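Local coordinates for AlyGC (Glaciecola chathamensis, PDB 5GKD), which acts as an alginate lyase of polysaccharide lyase family 6, probably depolymerising alginate by beta-elimination, and carries a bound calcium ion, at residues N113-E118 against K143-V148; S333-N338 against A357-S362; I442-G447 against D462-Q467; A456-G461 against K481-R486; S570-I575 against Y602-L607. All coordinates share one frame; numbering follows the deposited sequence.

Interaction 1: residues N113-E118 against K143-V148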
# COMPACT_ATOMS: atom_id res chain seq x y z
N ASN A 113 23.64 2.97 4.82
CA ASN A 113 22.20 3.17 4.80
C ASN A 113 21.71 3.74 3.47
O ASN A 113 20.80 4.56 3.42
CB ASN A 113 21.77 4.06 5.97
CG ASN A 113 21.60 3.26 7.24
OD1 ASN A 113 20.54 2.70 7.49
ND2 ASN A 113 22.67 3.16 8.02
N PHE A 114 22.31 3.26 2.39
CA PHE A 114 21.97 3.59 1.00
C PHE A 114 20.81 2.73 0.49
O PHE A 114 20.90 2.10 -0.56
CB PHE A 114 23.22 3.39 0.15
CG PHE A 114 23.29 4.23 -1.08
CD1 PHE A 114 23.48 5.60 -0.99
CD2 PHE A 114 23.25 3.64 -2.33
CE1 PHE A 114 23.60 6.37 -2.13
CE2 PHE A 114 23.37 4.41 -3.49
CZ PHE A 114 23.53 5.78 -3.39
N SER A 115 19.72 2.69 1.25
CA SER A 115 18.67 1.70 1.03
C SER A 115 17.55 2.25 0.15
O SER A 115 17.16 3.41 0.28
CB SER A 115 18.05 1.24 2.35
OG SER A 115 18.99 0.57 3.13
N ASN A 116 17.04 1.39 -0.71
CA ASN A 116 15.81 1.70 -1.42
C ASN A 116 14.72 2.14 -0.45
O ASN A 116 14.64 1.61 0.65
CB ASN A 116 15.35 0.47 -2.20
CG ASN A 116 14.31 0.80 -3.23
OD1 ASN A 116 13.13 0.95 -2.91
ND2 ASN A 116 14.76 0.93 -4.49
N PRO A 117 13.87 3.10 -0.82
CA PRO A 117 12.81 3.53 0.11
C PRO A 117 11.80 2.44 0.47
O PRO A 117 11.19 2.54 1.53
CB PRO A 117 12.12 4.69 -0.64
CG PRO A 117 12.98 5.04 -1.76
CD PRO A 117 13.94 3.92 -2.03
N GLU A 118 11.58 1.44 -0.38
CA GLU A 118 10.65 0.35 -0.08
C GLU A 118 11.41 -0.91 0.29
O GLU A 118 12.26 -1.36 -0.48
CB GLU A 118 9.73 0.04 -1.27
CG GLU A 118 8.78 1.13 -1.66
CD GLU A 118 7.81 0.71 -2.75
OE1 GLU A 118 7.08 -0.29 -2.57
OE2 GLU A 118 7.81 1.37 -3.82
N LYS A 143 21.75 -1.99 5.36
CA LYS A 143 20.84 -2.33 4.27
C LYS A 143 19.51 -2.82 4.85
O LYS A 143 19.48 -3.79 5.60
CB LYS A 143 21.44 -3.39 3.35
CG LYS A 143 20.57 -3.67 2.12
CD LYS A 143 21.33 -4.53 1.11
CE LYS A 143 20.67 -4.50 -0.30
NZ LYS A 143 19.30 -5.09 -0.39
N ARG A 144 18.41 -2.14 4.50
CA ARG A 144 17.13 -2.43 5.13
C ARG A 144 16.18 -3.20 4.23
O ARG A 144 15.15 -3.68 4.72
CB ARG A 144 16.42 -1.14 5.57
CG ARG A 144 17.27 0.06 5.82
CD ARG A 144 18.13 -0.00 7.08
NE ARG A 144 17.42 0.17 8.31
CZ ARG A 144 17.89 0.80 9.38
NH1 ARG A 144 19.08 1.39 9.38
NH2 ARG A 144 17.14 0.86 10.45
N ASN A 145 16.49 -3.33 2.95
CA ASN A 145 15.54 -3.85 1.99
C ASN A 145 15.96 -5.23 1.53
O ASN A 145 17.09 -5.67 1.73
CB ASN A 145 15.43 -2.91 0.79
CG ASN A 145 16.69 -2.87 -0.02
OD1 ASN A 145 17.78 -2.71 0.54
ND2 ASN A 145 16.56 -3.04 -1.34
N LYS A 146 15.03 -5.91 0.88
CA LYS A 146 15.28 -7.24 0.35
C LYS A 146 16.45 -7.24 -0.64
O LYS A 146 16.68 -6.30 -1.40
CB LYS A 146 14.01 -7.77 -0.31
CG LYS A 146 14.19 -9.11 -0.98
CD LYS A 146 12.96 -9.96 -0.90
CE LYS A 146 13.18 -11.33 -1.52
NZ LYS A 146 12.13 -12.28 -1.09
N GLY A 147 17.20 -8.33 -0.62
CA GLY A 147 18.34 -8.43 -1.52
C GLY A 147 19.58 -8.58 -0.68
O GLY A 147 19.80 -7.87 0.31
N VAL A 148 20.42 -9.54 -1.08
CA VAL A 148 21.69 -9.77 -0.41
C VAL A 148 22.51 -8.47 -0.42
O VAL A 148 22.38 -7.64 -1.33
CB VAL A 148 22.42 -10.95 -1.08
CG1 VAL A 148 22.82 -10.59 -2.48
CG2 VAL A 148 23.64 -11.41 -0.25
O HOH W 1 19.09 -0.88 -0.95
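Arg144 meets Ser115 and then Asn113, and its course from CB to guanidinium is a worked example of one long side chain serving two polar partners. CB begins 3.9 Å from Ser115 OG, and CG closes to 3.2 Å of the same oxygen. That hydroxyl is also engaged from the backbone, accepting the N-H of Arg144 at 3.1 Å from N to OG. A bend at chi2 (-72°) brings CD to 3.6 Å from Asn113 OD1; a second bend, at chi3, turns NE, and the guanidinium follows. At the tip, NH1 donates to Asn113 OD1 across 2.7 Å, a short but clearly bent bond (134° at the hydrogen). The donor is in the plane of the amide carbonyl, yet the two flat groups are turned 49° against each other. Arg541 brings a like charge close to NH1, which the amide oxygen may partly offset. Further along, a water accepts from Asn116 N and lies 2.7 Å from Asn145 OD1, to which it can donate; OD1 also receives Lys143 NZ at 3.0 Å, and Asp123 takes both Asn145 ND2 and the lysine charge. Asn116 OD1 meanwhile closes an Asx turn with Glu118 N. The two loops leave neighbouring parallel strands, 105-112 and 134-141, of a pectate-lyase-like beta-helix, and Trp125 of strand 124-128 packs against both Ser115 and Lys143.

Interaction 2: residues S333-N338 against A357-S362; sequences SAAPIN and AFDDIS
Asp359, whose CG lies 4.3 Å from Ala335 CB, has a carboxylate held by several groups at once. OD2 is hydrogen-bonded to Ser328 OG and Asn293 ND2, while OD1 turns its anti lone pair to the backbone N of the next residue, Asp360, at 2.6 Å. Gripped through both oxygens, the group is fixed in its rotation and ties the 357-362 loop to preceding parts of the chain. Directly across the contact the meeting is a modest one. Ala335 points its methyl toward the other loop, and CB rests 3.3 Å from Asp360 O; Pro336 CD lies 4.2 Å from that same oxygen. A water completes the join: it donates to Asp360 O at a short 2.5 Å and to Pro336 O at 2.9 Å, linking two carbonyls that could not bond to one another. Ser362 OG donates to the syn lone pair of Asp360 OD2, a bond within the 357-362 loop between two exposed residues. The 333-338 loop is placed by its own neighbours, since Ser333 and Ala334 form a classic beta bulge opposite Gly294 and Gln305 NE2 binds Ala335 O. An alanine methyl, a proline ring and a bridging water thus join two surface loops, which lead into the parallel strands 339-347 and 364-372 on successive coils of a beta-helix.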
# COMPACT_ATOMS: atom_id res chain seq x y z
N SER A 333 14.12 -36.69 3.57
CA SER A 333 14.20 -38.02 4.17
C SER A 333 15.57 -38.65 4.02
O SER A 333 15.77 -39.79 4.47
CB SER A 333 13.14 -38.94 3.55
OG SER A 333 13.38 -39.09 2.16
N ALA A 334 16.52 -37.97 3.40
CA ALA A 334 17.86 -38.50 3.15
C ALA A 334 18.78 -38.03 4.28
O ALA A 334 19.20 -36.87 4.31
CB ALA A 334 18.37 -38.05 1.79
N ALA A 335 19.09 -38.95 5.20
CA ALA A 335 19.93 -38.66 6.36
C ALA A 335 21.40 -38.60 5.96
O ALA A 335 21.79 -39.09 4.90
CB ALA A 335 19.70 -39.71 7.44
N PRO A 336 22.25 -38.00 6.80
CA PRO A 336 23.66 -37.83 6.43
C PRO A 336 24.40 -39.16 6.28
O PRO A 336 24.21 -40.09 7.07
CB PRO A 336 24.23 -37.00 7.58
CG PRO A 336 23.07 -36.36 8.23
CD PRO A 336 21.92 -37.31 8.05
N ILE A 337 25.29 -39.24 5.28
CA ILE A 337 26.05 -40.46 5.03
C ILE A 337 27.54 -40.17 4.87
O ILE A 337 27.96 -39.04 4.65
CB ILE A 337 25.53 -41.23 3.80
CG1 ILE A 337 25.44 -40.31 2.58
CG2 ILE A 337 24.19 -41.86 4.09
CD1 ILE A 337 25.18 -41.06 1.25
N ASN A 338 28.33 -41.23 5.04
CA ASN A 338 29.78 -41.22 4.82
C ASN A 338 30.49 -40.05 5.50
O ASN A 338 31.51 -39.58 5.00
CB ASN A 338 30.11 -41.21 3.33
CG ASN A 338 29.43 -42.33 2.59
OD1 ASN A 338 29.45 -43.48 3.02
ND2 ASN A 338 28.81 -42.00 1.48
N ALA A 357 19.33 -35.44 17.79
CA ALA A 357 19.24 -36.11 16.50
C ALA A 357 17.78 -36.22 16.09
O ALA A 357 16.93 -36.62 16.90
CB ALA A 357 19.89 -37.49 16.54
N PHE A 358 17.48 -35.88 14.84
CA PHE A 358 16.12 -35.89 14.34
C PHE A 358 15.85 -37.04 13.37
O PHE A 358 14.74 -37.16 12.85
CB PHE A 358 15.80 -34.53 13.69
CG PHE A 358 15.79 -33.38 14.67
CD1 PHE A 358 14.64 -33.07 15.37
CD2 PHE A 358 16.93 -32.65 14.92
CE1 PHE A 358 14.62 -32.03 16.29
CE2 PHE A 358 16.92 -31.61 15.84
CZ PHE A 358 15.76 -31.30 16.53
N ASP A 359 16.84 -37.89 13.14
CA ASP A 359 16.73 -39.02 12.21
C ASP A 359 17.90 -39.94 12.52
O ASP A 359 18.68 -39.70 13.45
CB ASP A 359 16.74 -38.54 10.75
CG ASP A 359 16.07 -39.52 9.79
OD1 ASP A 359 16.18 -40.75 9.97
OD2 ASP A 359 15.43 -39.04 8.84
N ASP A 360 18.02 -41.01 11.75
CA ASP A 360 19.18 -41.88 11.87
C ASP A 360 20.46 -41.09 11.60
O ASP A 360 20.55 -40.36 10.61
CB ASP A 360 19.07 -43.04 10.88
CG ASP A 360 20.21 -44.02 11.00
OD1 ASP A 360 20.34 -44.64 12.06
OD2 ASP A 360 20.98 -44.16 10.04
N ILE A 361 21.44 -41.21 12.50
CA ILE A 361 22.73 -40.55 12.35
C ILE A 361 23.87 -41.56 12.27
O ILE A 361 25.03 -41.20 12.44
CB ILE A 361 22.98 -39.52 13.47
CG1 ILE A 361 22.99 -40.19 14.84
CG2 ILE A 361 21.93 -38.44 13.43
CD1 ILE A 361 23.46 -39.30 15.94
N SER A 362 23.57 -42.81 11.98
CA SER A 362 24.63 -43.80 11.87
C SER A 362 25.53 -43.55 10.68
O SER A 362 26.57 -44.20 10.58
CB SER A 362 24.03 -45.21 11.79
OG SER A 362 23.52 -45.48 10.50
O HOH W 2 22.52 -40.98 9.23

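Interaction 3: residues I442-G447 against D462-Q467; sequences IAVSPG and DVLVLQ
Val444 packs tightly against Leu464 and Leu466, whereas Ala443, on the reverse face of the same strand pair, has far less around it. On the packed face the CG2 methyl of Val444 reaches Leu464 CG at 3.9 Å, and its CB lies 3.8 Å from Leu466 CD2, the Val444 and Leu466 side chains running side by side in one direction. Ile442 CD1 extends this row to 4.3 Å from Leu464 CD1 and also touches Asp462 OD2, an oxygen bound to Glu459 N and Lys440 NZ. Helix 450-457 lies over this face, with Leu451, Ala454 and Ile455 meeting the aliphatic groups. The backbones pair in parallel register, Ile442 with Leu464 through Val444 with Leu466, as adjoining coils of the second beta-helix, where alternate residues of a strand, here Ile442 and Val444, give both N-H and C=O to the neighbouring coil. Four such bonds cross here, from Ile442 N to Val463 O (2.9 Å) at one end to Gln467 N and Val444 O (3.1 Å) at the other. The opposite face carries the exposed Ala443 beside the partly exposed Val465. Beyond the strands, the modelled approach of Ser445 OG to the Gln467 amide is doubtful, and Pro446 leans on Tyr471.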
# COMPACT_ATOMS: atom_id res chain seq x y z
N ILE A 442 11.18 16.51 28.47
CA ILE A 442 10.48 17.73 28.11
C ILE A 442 9.12 17.71 28.78
O ILE A 442 8.35 16.76 28.61
CB ILE A 442 10.31 17.86 26.58
CG1 ILE A 442 11.66 17.83 25.89
CG2 ILE A 442 9.54 19.12 26.24
CD1 ILE A 442 11.57 17.67 24.39
N ALA A 443 8.82 18.75 29.55
CA ALA A 443 7.51 18.89 30.16
C ALA A 443 6.52 19.43 29.13
O ALA A 443 6.85 20.34 28.36
CB ALA A 443 7.58 19.81 31.38
N VAL A 444 5.35 18.86 29.08
CA VAL A 444 4.35 19.28 28.15
C VAL A 444 3.12 19.57 28.95
O VAL A 444 2.89 18.95 29.93
CB VAL A 444 4.03 18.16 27.16
CG1 VAL A 444 3.16 18.68 26.06
CG2 VAL A 444 5.30 17.58 26.60
N SER A 445 2.32 20.51 28.49
CA SER A 445 1.11 20.86 29.18
C SER A 445 -0.12 20.83 28.31
O SER A 445 -0.03 20.89 27.12
CB SER A 445 1.25 22.25 29.76
OG SER A 445 1.79 22.16 31.04
N PRO A 446 -1.33 20.75 28.99
CA PRO A 446 -2.53 20.78 28.14
C PRO A 446 -2.69 22.14 27.49
O PRO A 446 -2.00 23.01 27.94
CB PRO A 446 -3.66 20.65 29.13
CG PRO A 446 -3.11 19.94 30.26
CD PRO A 446 -1.78 20.53 30.42
N GLY A 447 -3.53 22.33 26.49
CA GLY A 447 -4.40 21.31 25.98
C GLY A 447 -4.91 21.29 24.55
O GLY A 447 -5.82 20.54 24.28
N ASP A 462 14.04 11.58 23.07
CA ASP A 462 13.50 12.39 24.16
C ASP A 462 12.31 11.71 24.82
O ASP A 462 11.73 10.76 24.28
CB ASP A 462 13.08 13.76 23.64
CG ASP A 462 14.26 14.67 23.42
OD1 ASP A 462 15.37 14.28 23.82
OD2 ASP A 462 14.07 15.78 22.85
N VAL A 463 11.95 12.21 26.00
CA VAL A 463 10.78 11.72 26.75
C VAL A 463 9.88 12.91 27.03
O VAL A 463 10.28 13.87 27.70
CB VAL A 463 11.18 11.02 28.06
CG1 VAL A 463 9.94 10.58 28.82
CG2 VAL A 463 12.06 9.83 27.77
N LEU A 464 8.66 12.86 26.52
CA LEU A 464 7.66 13.88 26.78
C LEU A 464 6.88 13.49 28.03
O LEU A 464 6.35 12.37 28.12
CB LEU A 464 6.72 14.03 25.58
CG LEU A 464 7.11 14.90 24.37
CD1 LEU A 464 8.53 14.67 23.90
CD2 LEU A 464 6.14 14.70 23.20
N VAL A 465 6.83 14.40 29.01
CA VAL A 465 6.18 14.17 30.29
C VAL A 465 4.96 15.07 30.35
O VAL A 465 5.08 16.29 30.54
CB VAL A 465 7.13 14.43 31.47
CG1 VAL A 465 6.51 13.93 32.75
CG2 VAL A 465 8.46 13.74 31.22
N LEU A 466 3.78 14.49 30.16
CA LEU A 466 2.55 15.26 30.09
C LEU A 466 2.04 15.54 31.50
O LEU A 466 1.87 14.61 32.30
CB LEU A 466 1.47 14.53 29.29
CG LEU A 466 1.85 13.77 28.01
CD1 LEU A 466 0.62 13.10 27.42
CD2 LEU A 466 2.48 14.70 27.01
N GLN A 467 1.79 16.80 31.80
CA GLN A 467 1.18 17.15 33.07
C GLN A 467 -0.30 16.78 33.03
O GLN A 467 -0.87 16.50 31.98
CB GLN A 467 1.38 18.63 33.35
CG GLN A 467 2.84 19.08 33.25
CD GLN A 467 2.98 20.58 33.00
OE1 GLN A 467 2.07 21.22 32.47
NE2 GLN A 467 4.13 21.14 33.35

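Interaction 4: residues A456-G461 against K481-R486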
# COMPACT_ATOMS: atom_id res chain seq x y z
N ALA A 456 6.84 17.67 17.59
CA ALA A 456 7.54 18.20 16.43
C ALA A 456 8.89 18.80 16.79
O ALA A 456 9.81 18.76 15.97
CB ALA A 456 6.67 19.23 15.71
N SER A 457 9.04 19.37 17.98
CA SER A 457 10.30 20.02 18.31
C SER A 457 11.18 19.20 19.23
O SER A 457 12.32 19.59 19.49
CB SER A 457 10.04 21.40 18.93
OG SER A 457 9.31 21.30 20.13
N ALA A 458 10.69 18.06 19.72
CA ALA A 458 11.54 17.14 20.46
C ALA A 458 12.62 16.56 19.54
O ALA A 458 12.52 16.60 18.32
CB ALA A 458 10.71 16.01 21.06
N GLU A 459 13.67 16.01 20.16
CA GLU A 459 14.76 15.35 19.47
C GLU A 459 14.68 13.85 19.72
O GLU A 459 13.99 13.41 20.64
CB GLU A 459 16.12 15.89 19.94
CG GLU A 459 16.40 17.31 19.49
CD GLU A 459 17.55 17.95 20.25
OE1 GLU A 459 18.27 18.78 19.65
OE2 GLU A 459 17.74 17.63 21.45
N THR A 460 15.37 13.08 18.88
CA THR A 460 15.21 11.63 18.91
C THR A 460 15.74 11.08 20.23
O THR A 460 16.81 11.47 20.69
CB THR A 460 15.90 10.97 17.70
OG1 THR A 460 15.41 9.63 17.55
CG2 THR A 460 17.44 10.91 17.85
N GLY A 461 14.97 10.19 20.85
CA GLY A 461 15.31 9.68 22.16
C GLY A 461 14.69 10.44 23.32
O GLY A 461 14.79 9.98 24.45
N LYS A 481 10.78 10.02 14.69
CA LYS A 481 11.95 9.91 15.55
C LYS A 481 11.62 8.92 16.66
O LYS A 481 10.50 8.40 16.75
CB LYS A 481 12.34 11.28 16.10
CG LYS A 481 11.38 11.81 17.15
CD LYS A 481 11.43 13.32 17.28
CE LYS A 481 10.75 13.99 16.12
NZ LYS A 481 10.61 15.46 16.31
N THR A 482 12.59 8.66 17.52
CA THR A 482 12.35 7.79 18.68
C THR A 482 11.86 8.65 19.84
O THR A 482 12.50 9.65 20.20
CB THR A 482 13.62 7.02 19.05
OG1 THR A 482 13.99 6.14 17.97
CG2 THR A 482 13.41 6.21 20.32
N LEU A 483 10.72 8.29 20.41
CA LEU A 483 10.07 9.17 21.37
C LEU A 483 9.32 8.36 22.41
O LEU A 483 8.74 7.32 22.09
CB LEU A 483 9.10 10.12 20.66
CG LEU A 483 8.89 11.50 21.27
CD1 LEU A 483 10.10 12.39 21.02
CD2 LEU A 483 7.62 12.13 20.72
N THR A 484 9.32 8.85 23.65
CA THR A 484 8.50 8.31 24.72
C THR A 484 7.50 9.38 25.15
O THR A 484 7.88 10.52 25.42
CB THR A 484 9.34 7.87 25.92
OG1 THR A 484 10.21 6.80 25.54
CG2 THR A 484 8.46 7.38 27.05
N ILE A 485 6.22 9.01 25.20
CA ILE A 485 5.17 9.88 25.72
C ILE A 485 4.74 9.32 27.07
O ILE A 485 4.15 8.24 27.15
CB ILE A 485 4.00 9.99 24.74
CG1 ILE A 485 4.51 10.54 23.40
CG2 ILE A 485 2.92 10.89 25.31
CD1 ILE A 485 3.45 10.80 22.39
N ARG A 486 5.07 10.04 28.15
CA ARG A 486 4.88 9.56 29.51
C ARG A 486 4.00 10.52 30.30
O ARG A 486 4.24 11.73 30.29
CB ARG A 486 6.24 9.40 30.22
CG ARG A 486 6.14 9.00 31.69
CD ARG A 486 7.52 8.90 32.30
NE ARG A 486 8.32 7.90 31.61
CZ ARG A 486 9.65 7.86 31.62
NH1 ARG A 486 10.34 8.76 32.31
NH2 ARG A 486 10.29 6.91 30.95
O HOH W 3 12.31 8.10 24.05
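Two first torsions bring Lys481 and Thr460 to their partners. In Lys481, CG stands between the backbone N and the carbonyl carbon (chi1 72°), and a bend at chi3 (75°) turns CE, from which NZ reaches the carbonyls of the 456-461 segment. In Thr460, OG1 is anti to the backbone N (chi1 -163°), which presents the hydroxyl to the start of the opposite strand. The lysine chain passes Thr460 with CB 3.8 Å from OG1, lays CD 3.6 Å from Ala458 O, and ends with NZ donating to that oxygen at 3.0 Å, from well above the carbonyl plane. NZ also bonds Ile455 O, so that one ammonium gathers carbonyls at the C-terminal end of helix 450-457, where its charge would favourably meet the helix dipole. Thr460 OG1 accepts an almost straight bond from Thr482 N, 3.0 Å long, and Gly461 N returns a short one of 2.6 Å to Thr482 O. The positive phi of Gly461 suits a residue without a CB, and it lets the chain swing from the turn into strand 462-466. Beside these polar links Ala458 CB packs on Leu483 CD1 at 3.7 Å, close to Leu464. A water joins Thr484 OG1 at 2.9 Å to Gly461 O, the latter weakly, while Thr482 OG1 goes on to Asn510. The arrangement is that of a lysine ammonium bonded to carbonyls at the C-terminal end of a helix, leading into the parallel pairing of strands 462-466 and 482-487 in a beta-helix.

Interaction 5: residues S570-I575 against Y602-L607; sequences SFADYI and YNVEYL
Phe571 sets its ring edge toward the face of Tyr602 in an offset edge-to-face pair, with centroids 5.5 Å apart and planes at 68°. CE1 makes the closest approach of the rings, 3.6 Å from Tyr602 CE2. Oxygens gather round the rest of the Phe571 edge: Tyr602 O lies in the ring plane 3.2 Å from CD1, and Glu605 OE1 lies in plane 3.6 Å from CZ, where the positive rim of the ring would attract them. That carboxylate is placed by Tyr602 itself, whose OH donates to the syn lone pair of Glu605 OE1 at 2.6 Å, while Arg234 takes OE2. Tyr606 shows its own edge to Asp573 O, 3.5 Å from CD2, and its ring stacks with His637. The Asn603 amide reaches back to Ser570 O with ND2 at 3.1 Å, an almost straight bond (175°) in the amide plane; the same nitrogen also bonds Glu595. Backbone bonds, such as those of Ala572 N to Asn603 O and Ile575 N to Tyr606 O, continue past the corner at Asp573, and beyond it the Ile575 and Val604 side chains cross at about a right angle, CD1 4.1 Å from CG2. Coil-on-coil pairing that carries on past a corner fits the parallel beta-helix, and the bonds of Glu605 and Tyr606 to Arg234 and Asp258 place it where the second helix faces the first.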
# COMPACT_ATOMS: atom_id res chain seq x y z
N SER A 570 5.02 -3.27 6.28
CA SER A 570 5.65 -2.68 7.45
C SER A 570 6.16 -3.80 8.36
O SER A 570 5.72 -4.94 8.28
CB SER A 570 4.66 -1.78 8.21
OG SER A 570 3.62 -2.53 8.82
N PHE A 571 7.11 -3.45 9.23
CA PHE A 571 7.72 -4.48 10.08
C PHE A 571 8.09 -3.90 11.44
O PHE A 571 8.92 -3.00 11.53
CB PHE A 571 8.94 -5.12 9.41
CG PHE A 571 9.45 -6.34 10.15
CD1 PHE A 571 8.92 -7.60 9.89
CD2 PHE A 571 10.43 -6.22 11.14
CE1 PHE A 571 9.37 -8.71 10.58
CE2 PHE A 571 10.88 -7.34 11.82
CZ PHE A 571 10.35 -8.58 11.55
N ALA A 572 7.47 -4.43 12.49
CA ALA A 572 7.82 -4.09 13.86
C ALA A 572 8.87 -5.05 14.40
O ALA A 572 8.62 -6.25 14.53
CB ALA A 572 6.58 -4.12 14.76
N ASP A 573 10.06 -4.53 14.73
CA ASP A 573 11.04 -5.31 15.49
C ASP A 573 10.42 -5.86 16.77
O ASP A 573 10.75 -6.98 17.19
CB ASP A 573 12.27 -4.46 15.80
CG ASP A 573 13.26 -4.39 14.61
OD1 ASP A 573 13.58 -5.43 14.03
OD2 ASP A 573 13.76 -3.30 14.28
N TYR A 574 9.54 -5.10 17.42
CA TYR A 574 8.68 -5.68 18.45
C TYR A 574 7.50 -4.76 18.70
O TYR A 574 7.58 -3.54 18.51
CB TYR A 574 9.42 -5.95 19.77
CG TYR A 574 10.00 -4.74 20.46
CD1 TYR A 574 9.22 -3.90 21.27
CD2 TYR A 574 11.35 -4.44 20.34
CE1 TYR A 574 9.78 -2.79 21.90
CE2 TYR A 574 11.91 -3.35 20.96
CZ TYR A 574 11.13 -2.53 21.74
OH TYR A 574 11.74 -1.46 22.35
N ILE A 575 6.42 -5.37 19.14
CA ILE A 575 5.28 -4.69 19.74
C ILE A 575 5.12 -5.29 21.13
O ILE A 575 4.96 -6.50 21.27
CB ILE A 575 4.00 -4.87 18.91
CG1 ILE A 575 4.19 -4.22 17.54
CG2 ILE A 575 2.81 -4.25 19.60
CD1 ILE A 575 3.16 -4.66 16.53
N TYR A 602 6.29 -11.02 6.71
CA TYR A 602 5.41 -10.83 7.86
C TYR A 602 5.66 -9.45 8.47
O TYR A 602 6.53 -8.71 8.02
CB TYR A 602 5.56 -11.99 8.87
CG TYR A 602 6.94 -12.27 9.43
CD1 TYR A 602 7.89 -12.99 8.69
CD2 TYR A 602 7.28 -11.89 10.72
CE1 TYR A 602 9.13 -13.31 9.24
CE2 TYR A 602 8.52 -12.19 11.27
CZ TYR A 602 9.44 -12.90 10.53
OH TYR A 602 10.65 -13.18 11.07
N ASN A 603 4.85 -9.12 9.49
CA ASN A 603 4.71 -7.75 10.00
C ASN A 603 5.32 -7.50 11.37
O ASN A 603 5.42 -6.33 11.78
CB ASN A 603 3.23 -7.36 10.07
CG ASN A 603 2.56 -7.31 8.71
OD1 ASN A 603 1.52 -7.96 8.49
ND2 ASN A 603 3.12 -6.53 7.79
N VAL A 604 5.72 -8.54 12.10
CA VAL A 604 6.18 -8.38 13.48
C VAL A 604 7.08 -9.54 13.90
O VAL A 604 6.76 -10.71 13.68
CB VAL A 604 4.97 -8.25 14.45
CG1 VAL A 604 4.06 -9.48 14.36
CG2 VAL A 604 5.45 -8.03 15.89
N GLU A 605 8.22 -9.22 14.52
CA GLU A 605 9.11 -10.26 15.01
C GLU A 605 8.66 -10.79 16.37
O GLU A 605 8.55 -12.00 16.56
CB GLU A 605 10.55 -9.76 15.06
CG GLU A 605 11.58 -10.85 15.34
CD GLU A 605 11.71 -11.89 14.23
OE1 GLU A 605 11.21 -11.67 13.11
OE2 GLU A 605 12.32 -12.95 14.48
N TYR A 606 8.41 -9.90 17.33
CA TYR A 606 7.96 -10.24 18.68
C TYR A 606 6.70 -9.46 19.01
O TYR A 606 6.76 -8.23 19.14
CB TYR A 606 9.03 -9.95 19.73
CG TYR A 606 10.32 -10.66 19.53
CD1 TYR A 606 10.52 -11.96 19.99
CD2 TYR A 606 11.37 -10.02 18.88
CE1 TYR A 606 11.74 -12.61 19.81
CE2 TYR A 606 12.56 -10.65 18.70
CZ TYR A 606 12.74 -11.94 19.15
OH TYR A 606 13.96 -12.53 18.94
N LEU A 607 5.58 -10.15 19.17
CA LEU A 607 4.37 -9.59 19.74
C LEU A 607 4.22 -10.10 21.16
O LEU A 607 4.09 -11.31 21.37
CB LEU A 607 3.15 -10.01 18.91
CG LEU A 607 1.88 -9.18 18.84
CD1 LEU A 607 0.68 -10.09 18.75
CD2 LEU A 607 1.74 -8.16 19.92
O HOH W 4 3.97 -3.95 11.15
O HOH W 5 6.17 -6.47 5.83

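How the interactions relate
The five contacts all join successive coils of two beta-helices, and their chemistry follows their position. Interactions 1 and 2 lie in the first helix and join loops, but the former is partly buried and relies on amide, hydroxyl and guanidinium groups, while the latter is a surface meeting bridged by water. Interactions 3 and 4 touch, their segments alternating along the chain: Leu464 probably bonds to Thr484 and Arg486, and Ala458 packs on Ile442. There, strand pairing in one gives way to a lysine bonded at a helix end in the other. Interaction 5, the buried one, reaches the same set of strands yet is rich in aromatic rings, and its nearest atoms are about 7 Å from interaction 1.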